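Local structure of endo-beta-mannanase (Rhizomucor miehei, 4QP0) at residues Gln273-His278 against Glu316-Asp321; Asn74-Asn79 against Asp118-Asn123; Tyr258-Ser263 against Asp334-Cys339; Trp170-Glu175 against Glu204-Ile209. The protein probably hydrolyses internal beta-1,4-mannosidic linkages in mannans, galactomannans and glucomannans, as a secreted TIM-barrel enzyme of glycoside hydrolase family 5. All coordinates share one frame; numbering follows the deposited sequence.

Interaction 1 of 4, residues Gln273-His278 against Glu316-Asp321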
# COMPACT_ATOMS: atom_id res chain seq x y z
N GLN A 273 -10.85 18.39 -3.68
CA GLN A 273 -10.45 18.99 -2.40
C GLN A 273 -9.62 18.02 -1.55
O GLN A 273 -8.71 18.44 -0.85
CB GLN A 273 -11.66 19.50 -1.62
CG GLN A 273 -11.31 20.24 -0.34
CD GLN A 273 -10.91 21.67 -0.59
OE1 GLN A 273 -11.75 22.52 -0.88
NE2 GLN A 273 -9.61 21.97 -0.47
N TRP A 274 -9.93 16.73 -1.64
CA TRP A 274 -9.23 15.69 -0.87
C TRP A 274 -7.78 15.55 -1.28
O TRP A 274 -6.90 15.42 -0.41
CB TRP A 274 -9.97 14.37 -1.07
CG TRP A 274 -9.43 13.16 -0.34
CD1 TRP A 274 -8.91 12.00 -0.89
CD2 TRP A 274 -9.41 12.93 1.11
NE1 TRP A 274 -8.56 11.10 0.08
CE2 TRP A 274 -8.83 11.59 1.31
CE3 TRP A 274 -9.79 13.66 2.23
CZ2 TRP A 274 -8.65 11.04 2.57
CZ3 TRP A 274 -9.61 13.09 3.50
CH2 TRP A 274 -9.04 11.81 3.66
N ILE A 275 -7.53 15.58 -2.59
CA ILE A 275 -6.18 15.52 -3.15
C ILE A 275 -5.40 16.77 -2.75
O ILE A 275 -4.33 16.67 -2.14
CB ILE A 275 -6.18 15.37 -4.70
CG1 ILE A 275 -6.85 14.06 -5.12
CG2 ILE A 275 -4.77 15.45 -5.27
CD1 ILE A 275 -7.47 14.09 -6.50
N LYS A 276 -5.94 17.94 -3.09
CA LYS A 276 -5.34 19.23 -2.73
C LYS A 276 -4.94 19.25 -1.25
O LYS A 276 -3.83 19.67 -0.92
CB LYS A 276 -6.31 20.38 -3.03
CG LYS A 276 -6.52 20.69 -4.50
CD LYS A 276 -7.77 21.52 -4.75
CE LYS A 276 -7.50 23.01 -4.80
NZ LYS A 276 -7.63 23.66 -3.47
N ASP A 277 -5.84 18.79 -0.38
CA ASP A 277 -5.57 18.73 1.07
C ASP A 277 -4.35 17.88 1.42
O ASP A 277 -3.59 18.24 2.31
CB ASP A 277 -6.80 18.27 1.85
CG ASP A 277 -7.90 19.33 1.91
OD1 ASP A 277 -7.61 20.51 1.60
OD2 ASP A 277 -9.05 18.98 2.26
N HIS A 278 -4.17 16.76 0.74
CA HIS A 278 -2.98 15.93 0.94
C HIS A 278 -1.74 16.48 0.28
O HIS A 278 -0.64 16.34 0.82
CB HIS A 278 -3.24 14.48 0.56
CG HIS A 278 -4.27 13.81 1.43
ND1 HIS A 278 -3.94 13.06 2.49
CD2 HIS A 278 -5.66 13.80 1.36
CE1 HIS A 278 -5.06 12.61 3.08
NE2 HIS A 278 -6.11 13.06 2.38
N GLU A 316 -0.95 20.41 -8.19
CA GLU A 316 -0.65 20.49 -6.77
C GLU A 316 0.76 20.00 -6.48
O GLU A 316 1.25 20.14 -5.35
CB GLU A 316 -1.68 19.71 -5.94
CG GLU A 316 -3.07 20.33 -5.84
CD GLU A 316 -3.09 21.74 -5.24
OE1 GLU A 316 -2.29 22.03 -4.32
OE2 GLU A 316 -3.92 22.56 -5.68
N ASP A 317 1.41 19.42 -7.49
CA ASP A 317 2.78 18.91 -7.41
C ASP A 317 2.91 17.74 -6.41
O ASP A 317 3.92 17.60 -5.70
CB ASP A 317 3.75 20.05 -7.06
CG ASP A 317 5.05 19.98 -7.83
OD1 ASP A 317 5.03 20.16 -9.06
OD2 ASP A 317 6.11 19.76 -7.19
N LEU A 318 1.86 16.91 -6.37
CA LEU A 318 1.86 15.73 -5.53
C LEU A 318 2.91 14.78 -6.08
O LEU A 318 3.05 14.64 -7.30
CB LEU A 318 0.47 15.07 -5.52
CG LEU A 318 0.23 13.99 -4.46
CD1 LEU A 318 0.06 14.58 -3.07
CD2 LEU A 318 -0.97 13.13 -4.81
N ALA A 319 3.65 14.15 -5.17
CA ALA A 319 4.82 13.33 -5.53
C ALA A 319 4.47 12.22 -6.51
O ALA A 319 5.17 12.03 -7.51
CB ALA A 319 5.49 12.76 -4.29
N ALA A 320 3.38 11.50 -6.24
CA ALA A 320 2.97 10.39 -7.10
C ALA A 320 1.57 9.91 -6.78
O ALA A 320 0.98 10.27 -5.75
CB ALA A 320 3.95 9.24 -6.97
N ASP A 321 1.04 9.07 -7.66
CA ASP A 321 -0.26 8.45 -7.45
C ASP A 321 -0.29 7.08 -8.09
O ASP A 321 0.41 6.83 -9.07
CB ASP A 321 -1.36 9.31 -8.06
CG ASP A 321 -1.12 9.58 -9.54
OD1 ASP A 321 -1.64 8.80 -10.37
OD2 ASP A 321 -0.38 10.53 -9.85
O HOH W 1 -3.03 22.60 -1.35
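Lys276 and Glu316 make the polar side of this contact, and Leu318 makes the apolar side against Ile275 and the backbone of His278. The glutamate comes up against the methylenes of the lysine: Glu316 OE2 lies 3.4 Å from Lys276 CG and 3.7 Å from Lys276 CE. Lys276 bends at chi3 (94°) and chi4 (-91°), which leaves its NZ 4.5 Å from Glu316 OE2, a distance at which the opposite charges would probably still attract, though beyond a salt bridge. The other carboxylate oxygen works through solvent: a water donates to Glu316 OE1 and to Lys276 O, 3.1 Å from each, and so links the side chain to the helix backbone.

The apolar contact is looser. Leu318 CD2 approaches Ile275 CG2 at 4.5 Å, while Leu318 CD1 lies 4.3 Å from His278 C, its carbonyl carbon. Val313 of helix 299-315 and Met291 of strand 289-294 touch both Ile275 and Leu318, closing a hydrophobic layer between helix 270-284 and the barrel.

Between the two residues of the second segment that do the touching, Asp317 turns the chain with positive phi (65°) in a Schellman motif. No direct hydrogen bond crosses the contact, so cohesion rests on buried methyls, a water bridge and a weak, longer-range attraction between opposite charges that solvent would probably screen in part.

Interaction 2 of 4, residues Asn74-Asn79 against Asp118-Asn123. With SO4 (sulfate ion), chain B.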
# COMPACT_ATOMS: atom_id res chain seq x y z
N ASN A 74 1.41 -24.36 18.59
CA ASN A 74 1.05 -23.09 19.26
C ASN A 74 1.79 -21.88 18.68
O ASN A 74 1.95 -20.86 19.36
CB ASN A 74 1.27 -23.17 20.78
CG ASN A 74 0.47 -24.28 21.43
OD1 ASN A 74 -0.72 -24.45 21.16
ND2 ASN A 74 1.12 -25.04 22.31
N LYS A 75 2.21 -21.99 17.43
CA LYS A 75 3.09 -20.99 16.83
C LYS A 75 2.55 -20.43 15.51
O LYS A 75 1.83 -21.12 14.78
CB LYS A 75 4.50 -21.59 16.61
CG LYS A 75 5.60 -20.59 16.30
CD LYS A 75 5.93 -19.70 17.49
CE LYS A 75 6.66 -18.44 17.05
NZ LYS A 75 6.90 -17.51 18.19
N MET A 76 2.88 -19.18 15.24
CA MET A 76 2.65 -18.60 13.92
C MET A 76 3.83 -19.01 13.04
O MET A 76 4.95 -18.54 13.25
CB MET A 76 2.51 -17.08 13.99
CG MET A 76 2.03 -16.43 12.70
SD MET A 76 0.37 -16.92 12.17
CE MET A 76 -0.65 -16.00 13.31
N VAL A 77 3.57 -19.89 12.08
CA VAL A 77 4.62 -20.41 11.21
C VAL A 77 4.63 -19.72 9.84
O VAL A 77 3.59 -19.27 9.35
CB VAL A 77 4.57 -21.95 11.07
CG1 VAL A 77 4.74 -22.60 12.43
CG2 VAL A 77 3.28 -22.41 10.41
N ILE A 78 5.83 -19.64 9.24
CA ILE A 78 6.05 -18.92 7.99
C ILE A 78 6.40 -19.89 6.86
O ILE A 78 7.13 -20.85 7.07
CB ILE A 78 7.16 -17.85 8.15
CG1 ILE A 78 6.76 -16.82 9.21
CG2 ILE A 78 7.46 -17.17 6.81
CD1 ILE A 78 7.89 -15.91 9.67
N ASN A 79 5.90 -19.61 5.66
CA ASN A 79 6.06 -20.49 4.50
C ASN A 79 7.13 -20.05 3.50
O ASN A 79 6.90 -19.14 2.70
CB ASN A 79 4.72 -20.67 3.78
CG ASN A 79 4.78 -21.70 2.67
OD1 ASN A 79 5.67 -22.56 2.65
ND2 ASN A 79 3.82 -21.63 1.74
N ASP A 118 -6.83 -9.58 11.58
CA ASP A 118 -7.83 -10.38 12.31
C ASP A 118 -7.38 -11.84 12.51
O ASP A 118 -7.78 -12.49 13.48
CB ASP A 118 -9.21 -10.29 11.63
CG ASP A 118 -9.96 -8.97 11.92
OD1 ASP A 118 -9.45 -8.13 12.70
OD2 ASP A 118 -11.06 -8.79 11.37
N TYR A 119 -6.55 -12.34 11.59
CA TYR A 119 -5.99 -13.69 11.70
C TYR A 119 -5.10 -13.81 12.94
O TYR A 119 -5.16 -14.81 13.66
CB TYR A 119 -5.20 -14.04 10.44
CG TYR A 119 -4.90 -15.52 10.29
CD1 TYR A 119 -5.66 -16.33 9.44
CD2 TYR A 119 -3.85 -16.12 11.01
CE1 TYR A 119 -5.38 -17.69 9.31
CE2 TYR A 119 -3.58 -17.47 10.88
CZ TYR A 119 -4.34 -18.24 10.03
OH TYR A 119 -4.06 -19.58 9.91
N TYR A 120 -4.27 -12.79 13.16
CA TYR A 120 -3.44 -12.70 14.35
C TYR A 120 -4.30 -12.70 15.61
O TYR A 120 -4.04 -13.44 16.55
CB TYR A 120 -2.62 -11.41 14.33
CG TYR A 120 -1.50 -11.31 13.32
CD1 TYR A 120 -0.17 -11.56 13.70
CD2 TYR A 120 -1.74 -10.90 12.00
CE1 TYR A 120 0.87 -11.43 12.79
CE2 TYR A 120 -0.71 -10.77 11.09
CZ TYR A 120 0.59 -11.03 11.48
OH TYR A 120 1.62 -10.90 10.57
N VAL A 121 -5.33 -11.86 15.61
CA VAL A 121 -6.19 -11.64 16.78
C VAL A 121 -6.96 -12.90 17.17
O VAL A 121 -7.04 -13.24 18.36
CB VAL A 121 -7.14 -10.45 16.57
CG1 VAL A 121 -7.95 -10.17 17.83
CG2 VAL A 121 -6.36 -9.20 16.17
N LYS A 122 -7.53 -13.58 16.18
CA LYS A 122 -8.28 -14.81 16.39
C LYS A 122 -7.40 -15.88 17.03
O LYS A 122 -7.72 -16.41 18.10
CB LYS A 122 -8.85 -15.32 15.06
CG LYS A 122 -9.55 -16.67 15.13
CD LYS A 122 -9.99 -17.16 13.75
CE LYS A 122 -8.85 -17.19 12.74
NZ LYS A 122 -8.79 -18.45 11.96
N ASN A 123 -6.27 -16.16 16.38
CA ASN A 123 -5.39 -17.26 16.77
C ASN A 123 -4.54 -17.03 18.03
O ASN A 123 -4.09 -17.99 18.66
CB ASN A 123 -4.53 -17.70 15.58
CG ASN A 123 -5.36 -18.29 14.45
OD1 ASN A 123 -5.55 -17.65 13.41
ND2 ASN A 123 -5.86 -19.50 14.64
S SO4 B . -6.88 -21.35 8.58
O1 SO4 B . -6.98 -20.95 10.00
O2 SO4 B . -7.45 -22.70 8.39
O3 SO4 B . -7.63 -20.38 7.74
O4 SO4 B . -5.44 -21.35 8.19
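A Met-aromatic contact joins the two-stranded antiparallel hairpin 67-70/75-78 to helix 116-124, with Met76 reaching across from the hairpin to Tyr119 and Tyr120. The methionine does this with the end of its chain. Its CG stands opposite the backbone N (chi1 -170°), and bends at chi2 and chi3 then turn the methyl toward the helix. Met76 CE comes to 3.9 Å from Tyr119 CD2, at the edge of that ring and near its plane. The sulfur is farther off: Met76 SD lies 5.4 Å from the centroid of the Tyr119 ring, 72° from the ring normal. The same methyl also meets the next residue of the helix, with Met76 CE 4.5 Å from Tyr120 CD1 and 4.4 Å from Tyr120 CA, so it sits where two consecutive tyrosines diverge.

Both phenols have polar partners that fix their far ends. Tyr119 OH donates to O4 of a sulfate ion at 2.8 Å and accepts from the backbone N of Trp69 in the hairpin. The sulfate, probably taken up from the crystallisation liquor, is also bound by Ser61 OG, and Lys122 NZ stands 3.7 Å from sulfate O1, where its charge would probably attract the ion. Tyr120 OH is bonded to Gln67 NE2, again in the hairpin.

Met76 is buried in this setting: Gln67 and Trp69 of the partner strand touch it, and Ser141 of helix 136-151 touches both Met76 and Tyr120, so the hairpin, inserted between strand 51-55 and helix 87-98, rests against helices 116-124 and 136-151.

Interaction 3 of 4, residues Tyr258-Ser263 against Asp334-Cys339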
# COMPACT_ATOMS: atom_id res chain seq x y z
N TYR A 258 -11.61 6.89 -2.49
CA TYR A 258 -12.80 6.10 -2.84
C TYR A 258 -14.08 6.85 -2.47
O TYR A 258 -14.67 6.60 -1.40
CB TYR A 258 -12.75 4.72 -2.15
CG TYR A 258 -11.67 3.81 -2.71
CD1 TYR A 258 -11.86 3.15 -3.93
CD2 TYR A 258 -10.47 3.62 -2.03
CE1 TYR A 258 -10.88 2.32 -4.45
CE2 TYR A 258 -9.49 2.79 -2.54
CZ TYR A 258 -9.70 2.14 -3.75
OH TYR A 258 -8.73 1.31 -4.27
N PRO A 259 -14.53 7.77 -3.35
CA PRO A 259 -15.69 8.61 -3.04
C PRO A 259 -17.01 7.84 -2.93
O PRO A 259 -17.87 8.22 -2.14
CB PRO A 259 -15.75 9.61 -4.21
CG PRO A 259 -14.96 8.98 -5.30
CD PRO A 259 -13.91 8.14 -4.64
N GLU A 260 -17.15 6.76 -3.71
CA GLU A 260 -18.37 5.94 -3.68
C GLU A 260 -18.50 5.17 -2.38
O GLU A 260 -19.57 5.16 -1.77
CB GLU A 260 -18.42 4.98 -4.88
CG GLU A 260 -18.46 5.68 -6.22
CD GLU A 260 -18.33 4.71 -7.38
OE1 GLU A 260 -17.21 4.20 -7.62
OE2 GLU A 260 -19.34 4.47 -8.07
N ALA A 261 -17.41 4.55 -1.94
CA ALA A 261 -17.37 3.81 -0.68
C ALA A 261 -17.60 4.71 0.52
O ALA A 261 -18.13 4.28 1.54
CB ALA A 261 -16.05 3.07 -0.53
N TRP A 262 -17.21 5.97 0.38
CA TRP A 262 -17.28 6.93 1.47
C TRP A 262 -18.46 7.82 1.31
O TRP A 262 -18.72 8.71 2.14
CB TRP A 262 -15.99 7.76 1.53
CG TRP A 262 -14.73 6.93 1.66
CD1 TRP A 262 -14.62 5.60 2.03
CD2 TRP A 262 -13.35 7.37 1.43
NE1 TRP A 262 -13.32 5.19 2.03
CE2 TRP A 262 -12.50 6.20 1.68
CE3 TRP A 262 -12.75 8.56 1.04
CZ2 TRP A 262 -11.12 6.25 1.56
CZ3 TRP A 262 -11.36 8.59 0.92
CH2 TRP A 262 -10.56 7.47 1.17
N SER A 263 -19.21 7.57 0.23
CA SER A 263 -20.39 8.36 -0.16
C SER A 263 -20.13 9.88 -0.23
O SER A 263 -20.77 10.68 0.46
CB SER A 263 -21.61 8.01 0.71
OG SER A 263 -21.34 8.22 2.09
N ASP A 334 -13.13 -6.46 -9.79
CA ASP A 334 -13.99 -5.99 -8.72
C ASP A 334 -14.80 -4.75 -9.10
O ASP A 334 -15.50 -4.18 -8.27
CB ASP A 334 -13.16 -5.72 -7.45
CG ASP A 334 -12.16 -4.57 -7.63
OD1 ASP A 334 -11.94 -4.08 -8.76
OD2 ASP A 334 -11.57 -4.16 -6.60
N GLY A 335 -14.69 -4.32 -10.36
CA GLY A 335 -15.33 -3.09 -10.82
C GLY A 335 -14.31 -2.02 -11.15
O GLY A 335 -14.54 -1.17 -12.01
N PHE A 336 -13.16 -2.08 -10.47
CA PHE A 336 -12.10 -1.09 -10.65
C PHE A 336 -10.99 -1.55 -11.61
O PHE A 336 -10.07 -0.78 -11.90
CB PHE A 336 -11.47 -0.74 -9.31
CG PHE A 336 -12.44 -0.18 -8.30
CD1 PHE A 336 -12.84 1.16 -8.36
CD2 PHE A 336 -12.91 -0.97 -7.26
CE1 PHE A 336 -13.71 1.68 -7.42
CE2 PHE A 336 -13.78 -0.45 -6.31
CZ PHE A 336 -14.18 0.87 -6.39
N GLY A 337 -11.08 -2.79 -12.08
CA GLY A 337 -10.06 -3.36 -12.96
C GLY A 337 -9.97 -2.66 -14.30
O GLY A 337 -10.96 -2.52 -15.01
N ILE A 338 -8.75 -2.21 -14.63
CA ILE A 338 -8.44 -1.57 -15.91
C ILE A 338 -7.42 -2.43 -16.66
O ILE A 338 -6.40 -2.81 -16.09
CB ILE A 338 -7.86 -0.15 -15.70
CG1 ILE A 338 -8.98 0.83 -15.34
CG2 ILE A 338 -7.12 0.34 -16.94
CD1 ILE A 338 -8.51 2.19 -14.85
N CYS A 339 -7.72 -2.75 -17.92
CA CYS A 339 -6.80 -3.53 -18.74
C CYS A 339 -5.93 -2.59 -19.56
O CYS A 339 -6.31 -1.44 -19.78
CB CYS A 339 -7.56 -4.46 -19.69
SG CYS A 339 -8.98 -5.33 -18.98
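Neither segment is regular, and both lie in loops near the C-terminal end of the barrel, where family 5 enzymes have their active site. Tyr258 is extended, and residues 259-261 then take helical angles without the regular bonds; two weak bonds, Trp262 N to Tyr258 O and Ser263 N to Glu260 O, both 3.2 Å, close the turn. In the second segment, Asp334 forms an Asx turn: Phe336 N donates to Asp334 OD1 at 2.9 Å, meeting the oxygen from above the carboxylate plane. Gly335, with phi of 112°, sits inside that turn at angles where a CB would run into the preceding carbonyl oxygen. The closest CA atoms, those of Tyr258 and Phe336, are 10.6 Å apart, so side chains bridge the gap.

The bridge is a T-shaped stack. Tyr258 presents an edge to one face of Phe336, the ring planes at 76° and the centroids 5.5 Å apart. Tyr258 CE1 lies over that face near the rim, and Tyr258 CD1 comes to 4.1 Å from Phe336 CZ. Glu260 adds a lighter touch, its OE1 being 4.3 Å from Phe336 CE1.

The polar ends are bonded outside the pair, Tyr258 OH to Glu293 OE1 and Glu260 OE1 to Ser297 OG. The slightly positive C-H edge of Tyr258 probably gains from facing the electron-rich face of Phe336, in a weak, chiefly dispersive attraction.

Interaction 4 of 4, residues Trp170-Glu175 against Glu204-Ile209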
# COMPACT_ATOMS: atom_id res chain seq x y z
N TRP A 170 8.71 -0.30 2.14
CA TRP A 170 7.77 -1.10 2.94
C TRP A 170 6.59 -0.33 3.44
O TRP A 170 6.71 0.82 3.86
CB TRP A 170 8.50 -1.68 4.14
CG TRP A 170 9.73 -2.45 3.76
CD1 TRP A 170 11.05 -2.09 3.98
CD2 TRP A 170 9.78 -3.73 3.05
NE1 TRP A 170 11.90 -3.05 3.47
CE2 TRP A 170 11.21 -4.06 2.90
CE3 TRP A 170 8.83 -4.62 2.55
CZ2 TRP A 170 11.63 -5.23 2.27
CZ3 TRP A 170 9.27 -5.79 1.93
CH2 TRP A 170 10.64 -6.09 1.79
N GLU A 171 5.42 -0.96 3.43
CA GLU A 171 4.25 -0.41 4.09
C GLU A 171 3.83 -1.33 5.21
O GLU A 171 3.72 -2.54 5.02
CB GLU A 171 3.10 -0.23 3.10
CG GLU A 171 3.44 0.63 1.90
CD GLU A 171 2.22 1.26 1.28
OE1 GLU A 171 1.21 0.54 1.05
OE2 GLU A 171 2.27 2.48 1.04
N ILE A 172 3.59 -0.73 6.38
CA ILE A 172 3.22 -1.47 7.60
C ILE A 172 1.97 -2.33 7.43
O ILE A 172 2.02 -3.55 7.62
CB ILE A 172 3.02 -0.50 8.80
CG1 ILE A 172 4.34 0.19 9.17
CG2 ILE A 172 2.43 -1.25 10.00
CD1 ILE A 172 4.19 1.41 10.05
N ALA A 173 0.86 -1.69 7.07
CA ALA A 173 -0.41 -2.38 6.89
C ALA A 173 -1.31 -1.62 5.93
O ALA A 173 -1.20 -0.41 5.77
CB ALA A 173 -1.11 -2.54 8.23
N ASN A 174 -2.22 -2.36 5.29
CA ASN A 174 -3.18 -1.77 4.38
C ASN A 174 -4.37 -1.18 5.14
O ASN A 174 -5.05 -1.89 5.90
CB ASN A 174 -3.65 -2.79 3.36
CG ASN A 174 -4.54 -2.19 2.31
OD1 ASN A 174 -4.19 -1.17 1.70
ND2 ASN A 174 -5.69 -2.81 2.08
N GLU A 175 -4.58 0.12 4.95
CA GLU A 175 -5.74 0.87 5.46
C GLU A 175 -6.11 0.67 6.94
O GLU A 175 -7.27 0.44 7.24
CB GLU A 175 -6.97 0.60 4.57
CG GLU A 175 -6.74 0.89 3.09
CD GLU A 175 -7.99 0.72 2.25
OE1 GLU A 175 -8.87 -0.08 2.63
OE2 GLU A 175 -8.09 1.39 1.21
N GLU A 204 9.75 2.01 13.30
CA GLU A 204 11.08 2.01 13.90
C GLU A 204 11.70 0.61 13.86
O GLU A 204 12.89 0.48 13.55
CB GLU A 204 11.08 2.58 15.32
CG GLU A 204 11.11 4.10 15.35
CD GLU A 204 10.79 4.70 16.72
OE1 GLU A 204 10.59 3.94 17.70
OE2 GLU A 204 10.73 5.95 16.81
N TYR A 205 10.91 -0.42 14.13
CA TYR A 205 11.41 -1.79 14.03
C TYR A 205 11.88 -2.12 12.61
O TYR A 205 12.94 -2.74 12.45
CB TYR A 205 10.38 -2.81 14.52
CG TYR A 205 10.89 -4.24 14.48
CD1 TYR A 205 11.82 -4.70 15.42
CD2 TYR A 205 10.45 -5.14 13.49
CE1 TYR A 205 12.30 -6.01 15.37
CE2 TYR A 205 10.92 -6.44 13.44
CZ TYR A 205 11.83 -6.87 14.39
OH TYR A 205 12.30 -8.17 14.34
N ILE A 206 11.11 -1.71 11.60
CA ILE A 206 11.55 -1.85 10.21
C ILE A 206 12.86 -1.09 9.98
O ILE A 206 13.80 -1.64 9.41
CB ILE A 206 10.46 -1.40 9.19
CG1 ILE A 206 9.25 -2.34 9.25
CG2 ILE A 206 11.02 -1.36 7.76
CD1 ILE A 206 8.05 -1.84 8.48
N LYS A 207 12.94 0.14 10.47
CA LYS A 207 14.15 0.95 10.28
C LYS A 207 15.42 0.36 10.91
O LYS A 207 16.51 0.54 10.36
CB LYS A 207 13.92 2.39 10.75
CG LYS A 207 13.06 3.23 9.81
CD LYS A 207 13.75 3.53 8.48
CE LYS A 207 12.91 4.48 7.64
NZ LYS A 207 13.69 5.07 6.53
N SER A 208 15.28 -0.33 12.04
CA SER A 208 16.43 -0.94 12.72
C SER A 208 17.04 -2.12 11.95
O SER A 208 18.25 -2.31 11.99
CB SER A 208 16.07 -1.35 14.17
OG SER A 208 15.25 -2.51 14.22
N ILE A 209 16.21 -2.90 11.25
CA ILE A 209 16.73 -3.93 10.34
C ILE A 209 17.15 -3.34 8.98
O ILE A 209 18.24 -3.61 8.48
CB ILE A 209 15.70 -5.06 10.10
CG1 ILE A 209 15.27 -5.71 11.43
CG2 ILE A 209 16.25 -6.09 9.12
CD1 ILE A 209 16.24 -6.73 11.99
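The indole of Trp170 meets Ile206 at the five-membered ring: Ile206 CG2 lies 3.8 Å from Trp170 CD1, coming in obliquely. The ring of His213 also meets the indole, with its plane nearly perpendicular, and Leu150 of helix 136-151 packs against it. The ring's N-H is taken up too, since Trp170 NE1 is hydrogen-bonded to Asp210 OD2, just past the end of helix 192-209; this helps to fix how the indole is turned.

Ile206 uses both branches. With CG1 set beside the backbone N (chi1 -66°), CG2 points to the tryptophan while the extended second branch (chi2 170°) carries Ile206 CD1 across to the other segment, 4.3 Å from Ile172 CG1. One isoleucine thus spans two residues, Trp170 near the end of the strand and Ile172 just beyond it. Ile146 of helix 136-151 touches Ile206 as well, and the contact is wholly buried and apolar.

Strand 167-171 leads through a long loop into helix 192-209 and from there into strand 214-216, which lies parallel beside the first: a beta-alpha-beta crossover, with this helix packed on the outside of the sheet as in any TIM barrel.

From the N terminus, interaction 2 comes first: it closes a loop of 38 residues and ties the hairpin 67-70/75-78 to helix 116-124. Interaction 4 follows in series, with 28 residues between its segments, and ties a barrel strand to the helix that follows it. Interaction 3 then spans 70 residues, linking two loops, and interaction 1 is nested inside it, seating helix 270-284 against the lead-in to strand 320-323. None of them cross. Interaction 3 touches two others: Trp262 CZ3 lies 3.8 Å from Trp274 NE1 of interaction 1, and Tyr258 CE2 lies 4.2 Å from Glu175 OE2 of interaction 4. Interaction 2 stands apart, its centre about 37 Å from that of interaction 1.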